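Local coordinates for protein plasmodium falciparum gamete antigen 27/25 (Plasmodium falciparum, PDB 1N81) that is of uncertain molecular function but is essential for the parasite's sexual development as a gametocyte protein, and may dimerize, at residues Ser12-His24 and Ile166-Ile178. Sequence-based numbering, arbitrary orientation.
Sequences SPRIRKVGDIEFH and ISQFLIDVVDSYI
F169 drives its ring from helix 156-173, the last of this all-helical fold, into the early turns of helix 13-35, the first, a knob seated in the hole formed by I15, V18, G19 and E22. With CG opposite the backbone N (chi1 179°), the phenyl stretches straight across the gap between helices whose local axes come no nearer than 11.1 Å, crossing at 126°. G19 presents bare backbone at the floor of this hole, its N 3.8 Å from CZ of F169 at the ring edge. E22 slides past the ring in the opposite direction, bringing OE2 to 3.3 Å from CD1 of F169, at the ring edge, where the positive rim suits a carboxylate oxygen. The other oxygen, OE1, forms salt bridges with R80 and R84 of helix 71-89, which should favour the charged form.

Next to the ring, I15 sends only its far end across; CD1 meets CG2 of V174 at 3.9 Å and also touches F169, L170 and V173. V18 and V173 meet tip to tip, CB of V18 3.8 Å from CG1 of V173, two compact branched groups suited to close packing between helices, while CG2 of V173 lies over the centre of the F169 ring within its own segment.

R14, extended from CG to NE, carries its guanidinium to the C-terminal end of helix 156-173. There NH1 donates to V173 O, at a modelled 2.4 Å whose shortness is doubtful; water 2 donates to D172 O and accepts a weak bond from NH1, and NH2 reaches L68 O. D175 adds a long, charge-only ion pair, and its OD2 receives a bond from water 1, which also bonds the N-cap hydroxyl of S12. An apolar knob-and-hole interior thus passes into a polar margin, where the negative helix end and D175 probably favour the guanidinium's positive charge.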
# COMPACT_ATOMS: atom_id res chain seq x y z
N SER A 12 -11.12 6.37 -6.31
CA SER A 12 -10.74 5.83 -7.62
C SER A 12 -10.72 4.30 -7.61
O SER A 12 -10.11 3.69 -6.73
CB SER A 12 -9.35 6.32 -8.01
OG SER A 12 -8.80 5.44 -8.98
N PRO A 13 -11.37 3.65 -8.60
CA PRO A 13 -11.35 2.18 -8.60
C PRO A 13 -9.93 1.66 -8.77
O PRO A 13 -9.62 0.55 -8.32
CB PRO A 13 -12.25 1.80 -9.77
CG PRO A 13 -13.23 2.95 -9.81
CD PRO A 13 -12.32 4.15 -9.61
N ARG A 14 -9.06 2.45 -9.42
CA ARG A 14 -7.67 2.02 -9.61
C ARG A 14 -6.93 1.93 -8.25
O ARG A 14 -6.16 0.99 -8.03
CB ARG A 14 -6.89 3.00 -10.48
CG ARG A 14 -5.52 2.45 -10.75
CD ARG A 14 -4.62 3.38 -11.55
NE ARG A 14 -3.74 2.50 -12.29
CZ ARG A 14 -2.44 2.52 -12.21
NH1 ARG A 14 -1.85 3.41 -11.43
NH2 ARG A 14 -1.73 1.63 -12.86
N ILE A 15 -7.17 2.90 -7.38
CA ILE A 15 -6.58 2.91 -6.04
C ILE A 15 -7.08 1.67 -5.29
O ILE A 15 -6.31 0.91 -4.71
CB ILE A 15 -7.00 4.16 -5.27
CG1 ILE A 15 -6.26 5.38 -5.83
CG2 ILE A 15 -6.71 3.99 -3.79
CD1 ILE A 15 -4.79 5.42 -5.46
N ARG A 16 -8.39 1.46 -5.36
CA ARG A 16 -9.03 0.33 -4.68
C ARG A 16 -8.44 -1.01 -5.13
O ARG A 16 -8.11 -1.85 -4.28
CB ARG A 16 -10.55 0.39 -4.92
CG ARG A 16 -11.40 -0.71 -4.34
CD ARG A 16 -12.88 -0.32 -4.52
NE ARG A 16 -13.83 -1.26 -3.91
CZ ARG A 16 -15.09 -0.97 -3.60
NH1 ARG A 16 -15.57 0.24 -3.84
NH2 ARG A 16 -15.87 -1.89 -3.05
N LYS A 17 -8.30 -1.21 -6.44
CA LYS A 17 -7.74 -2.47 -6.94
C LYS A 17 -6.24 -2.64 -6.71
O LYS A 17 -5.79 -3.70 -6.26
CB LYS A 17 -8.05 -2.66 -8.43
CG LYS A 17 -9.55 -2.90 -8.70
CD LYS A 17 -9.86 -2.86 -10.18
CE LYS A 17 -11.35 -2.99 -10.46
NZ LYS A 17 -11.62 -2.72 -11.90
N VAL A 18 -5.45 -1.62 -7.03
CA VAL A 18 -4.01 -1.78 -6.85
C VAL A 18 -3.74 -1.92 -5.33
O VAL A 18 -2.90 -2.72 -4.91
CB VAL A 18 -3.21 -0.59 -7.45
CG1 VAL A 18 -1.70 -0.87 -7.36
CG2 VAL A 18 -3.58 -0.42 -8.91
N GLY A 19 -4.48 -1.17 -4.53
CA GLY A 19 -4.31 -1.29 -3.10
C GLY A 19 -4.65 -2.73 -2.68
O GLY A 19 -3.86 -3.38 -2.00
N ASP A 20 -5.81 -3.25 -3.10
CA ASP A 20 -6.16 -4.62 -2.72
C ASP A 20 -5.13 -5.62 -3.17
O ASP A 20 -4.76 -6.54 -2.43
CB ASP A 20 -7.54 -5.02 -3.27
CG ASP A 20 -8.67 -4.51 -2.37
OD1 ASP A 20 -8.35 -3.99 -1.28
OD2 ASP A 20 -9.86 -4.64 -2.73
N ILE A 21 -4.64 -5.43 -4.39
CA ILE A 21 -3.64 -6.31 -4.93
C ILE A 21 -2.34 -6.37 -4.10
O ILE A 21 -1.87 -7.45 -3.71
CB ILE A 21 -3.29 -5.90 -6.37
CG1 ILE A 21 -4.45 -6.32 -7.30
CG2 ILE A 21 -1.98 -6.53 -6.80
CD1 ILE A 21 -4.44 -5.60 -8.62
N GLU A 22 -1.78 -5.20 -3.83
CA GLU A 22 -0.53 -5.05 -3.06
C GLU A 22 -0.67 -5.52 -1.62
O GLU A 22 0.16 -6.27 -1.12
CB GLU A 22 -0.12 -3.56 -3.03
CG GLU A 22 1.02 -3.25 -2.02
CD GLU A 22 1.82 -1.99 -2.35
OE1 GLU A 22 2.69 -1.60 -1.53
OE2 GLU A 22 1.60 -1.39 -3.42
N PHE A 23 -1.74 -5.10 -0.96
CA PHE A 23 -1.87 -5.49 0.43
C PHE A 23 -2.27 -6.95 0.66
O PHE A 23 -1.83 -7.53 1.64
CB PHE A 23 -2.79 -4.49 1.17
CG PHE A 23 -2.13 -3.15 1.42
CD1 PHE A 23 -2.28 -2.10 0.52
CD2 PHE A 23 -1.29 -2.97 2.52
CE1 PHE A 23 -1.59 -0.88 0.69
CE2 PHE A 23 -0.58 -1.74 2.71
CZ PHE A 23 -0.74 -0.69 1.78
N HIS A 24 -3.08 -7.54 -0.22
CA HIS A 24 -3.42 -8.96 -0.03
C HIS A 24 -2.22 -9.79 -0.41
O HIS A 24 -1.92 -10.82 0.21
CB HIS A 24 -4.64 -9.38 -0.86
CG HIS A 24 -5.94 -8.96 -0.25
ND1 HIS A 24 -6.65 -9.77 0.61
CD2 HIS A 24 -6.61 -7.78 -0.30
CE1 HIS A 24 -7.71 -9.11 1.06
NE2 HIS A 24 -7.71 -7.90 0.53
N ILE A 166 3.60 5.33 1.47
CA ILE A 166 2.32 5.92 1.14
C ILE A 166 2.50 6.99 0.05
O ILE A 166 1.79 6.99 -0.98
CB ILE A 166 1.75 6.52 2.43
CG1 ILE A 166 1.21 5.37 3.29
CG2 ILE A 166 0.68 7.59 2.12
CD1 ILE A 166 0.72 5.85 4.65
N SER A 167 3.45 7.89 0.26
CA SER A 167 3.70 8.94 -0.72
C SER A 167 4.15 8.27 -2.02
O SER A 167 3.67 8.63 -3.10
CB SER A 167 4.77 9.92 -0.21
OG SER A 167 4.25 10.72 0.83
N GLN A 168 5.02 7.27 -1.91
CA GLN A 168 5.48 6.56 -3.10
C GLN A 168 4.35 5.89 -3.83
O GLN A 168 4.26 5.97 -5.06
CB GLN A 168 6.52 5.49 -2.78
CG GLN A 168 7.04 4.86 -4.06
CD GLN A 168 7.99 3.74 -3.82
OE1 GLN A 168 7.59 2.64 -3.45
NE2 GLN A 168 9.28 4.02 -3.99
N PHE A 169 3.50 5.19 -3.08
CA PHE A 169 2.37 4.50 -3.67
C PHE A 169 1.45 5.48 -4.44
O PHE A 169 1.03 5.20 -5.55
CB PHE A 169 1.55 3.80 -2.56
CG PHE A 169 0.33 3.06 -3.08
CD1 PHE A 169 0.35 1.67 -3.21
CD2 PHE A 169 -0.82 3.76 -3.42
CE1 PHE A 169 -0.78 0.96 -3.69
CE2 PHE A 169 -1.96 3.09 -3.90
CZ PHE A 169 -1.93 1.67 -4.04
N LEU A 170 1.13 6.61 -3.84
CA LEU A 170 0.25 7.56 -4.50
C LEU A 170 0.86 8.06 -5.83
O LEU A 170 0.21 8.04 -6.88
CB LEU A 170 -0.03 8.73 -3.55
CG LEU A 170 -0.93 8.28 -2.38
CD1 LEU A 170 -0.90 9.32 -1.31
CD2 LEU A 170 -2.35 8.04 -2.84
N ILE A 171 2.11 8.49 -5.80
CA ILE A 171 2.75 8.98 -7.03
C ILE A 171 2.72 7.91 -8.12
O ILE A 171 2.39 8.20 -9.25
CB ILE A 171 4.21 9.43 -6.74
CG1 ILE A 171 4.17 10.69 -5.88
CG2 ILE A 171 4.93 9.74 -8.06
CD1 ILE A 171 5.49 11.01 -5.18
N ASP A 172 3.04 6.67 -7.78
CA ASP A 172 3.03 5.58 -8.73
C ASP A 172 1.67 5.16 -9.23
O ASP A 172 1.54 4.74 -10.37
CB ASP A 172 3.61 4.30 -8.12
CG ASP A 172 5.08 4.34 -8.02
OD1 ASP A 172 5.66 5.32 -8.53
OD2 ASP A 172 5.64 3.39 -7.46
N VAL A 173 0.66 5.25 -8.37
CA VAL A 173 -0.63 4.71 -8.75
C VAL A 173 -1.75 5.63 -9.17
O VAL A 173 -2.50 5.29 -10.09
CB VAL A 173 -1.12 3.75 -7.60
CG1 VAL A 173 -2.45 3.10 -7.96
CG2 VAL A 173 -0.02 2.68 -7.33
N VAL A 174 -1.89 6.77 -8.52
CA VAL A 174 -2.94 7.72 -8.86
C VAL A 174 -2.81 8.09 -10.34
O VAL A 174 -1.70 8.36 -10.81
CB VAL A 174 -2.82 9.02 -8.03
CG1 VAL A 174 -3.87 10.04 -8.49
CG2 VAL A 174 -3.02 8.70 -6.53
N ASP A 175 -3.94 8.08 -11.05
CA ASP A 175 -3.96 8.41 -12.48
C ASP A 175 -5.16 9.28 -12.83
O ASP A 175 -5.36 9.61 -14.00
CB ASP A 175 -4.00 7.13 -13.33
CG ASP A 175 -5.37 6.45 -13.30
OD1 ASP A 175 -5.59 5.48 -14.05
OD2 ASP A 175 -6.23 6.89 -12.52
N SER A 176 -5.94 9.67 -11.83
CA SER A 176 -7.14 10.47 -12.06
C SER A 176 -6.92 11.85 -12.68
O SER A 176 -7.80 12.38 -13.32
CB SER A 176 -7.91 10.65 -10.75
OG SER A 176 -7.17 11.47 -9.85
N TYR A 177 -5.75 12.43 -12.49
CA TYR A 177 -5.48 13.76 -13.04
C TYR A 177 -4.76 13.70 -14.42
O TYR A 177 -4.50 14.73 -15.02
CB TYR A 177 -4.60 14.52 -12.06
CG TYR A 177 -3.23 13.89 -11.94
CD1 TYR A 177 -2.19 14.21 -12.82
CD2 TYR A 177 -3.01 12.88 -10.99
CE1 TYR A 177 -0.95 13.52 -12.76
CE2 TYR A 177 -1.79 12.19 -10.92
CZ TYR A 177 -0.77 12.50 -11.80
OH TYR A 177 0.40 11.78 -11.68
N ILE A 178 -4.46 12.49 -14.89
CA ILE A 178 -3.74 12.30 -16.16
C ILE A 178 -4.55 12.44 -17.46
O ILE A 178 -5.64 11.89 -17.57
CB ILE A 178 -3.04 10.89 -16.17
CG1 ILE A 178 -1.86 10.91 -15.20
CG2 ILE A 178 -2.58 10.53 -17.58
CD1 ILE A 178 -1.19 9.57 -15.00
O HOH W 1 -8.79 6.67 -11.42
O HOH W 2 0.05 4.55 -12.69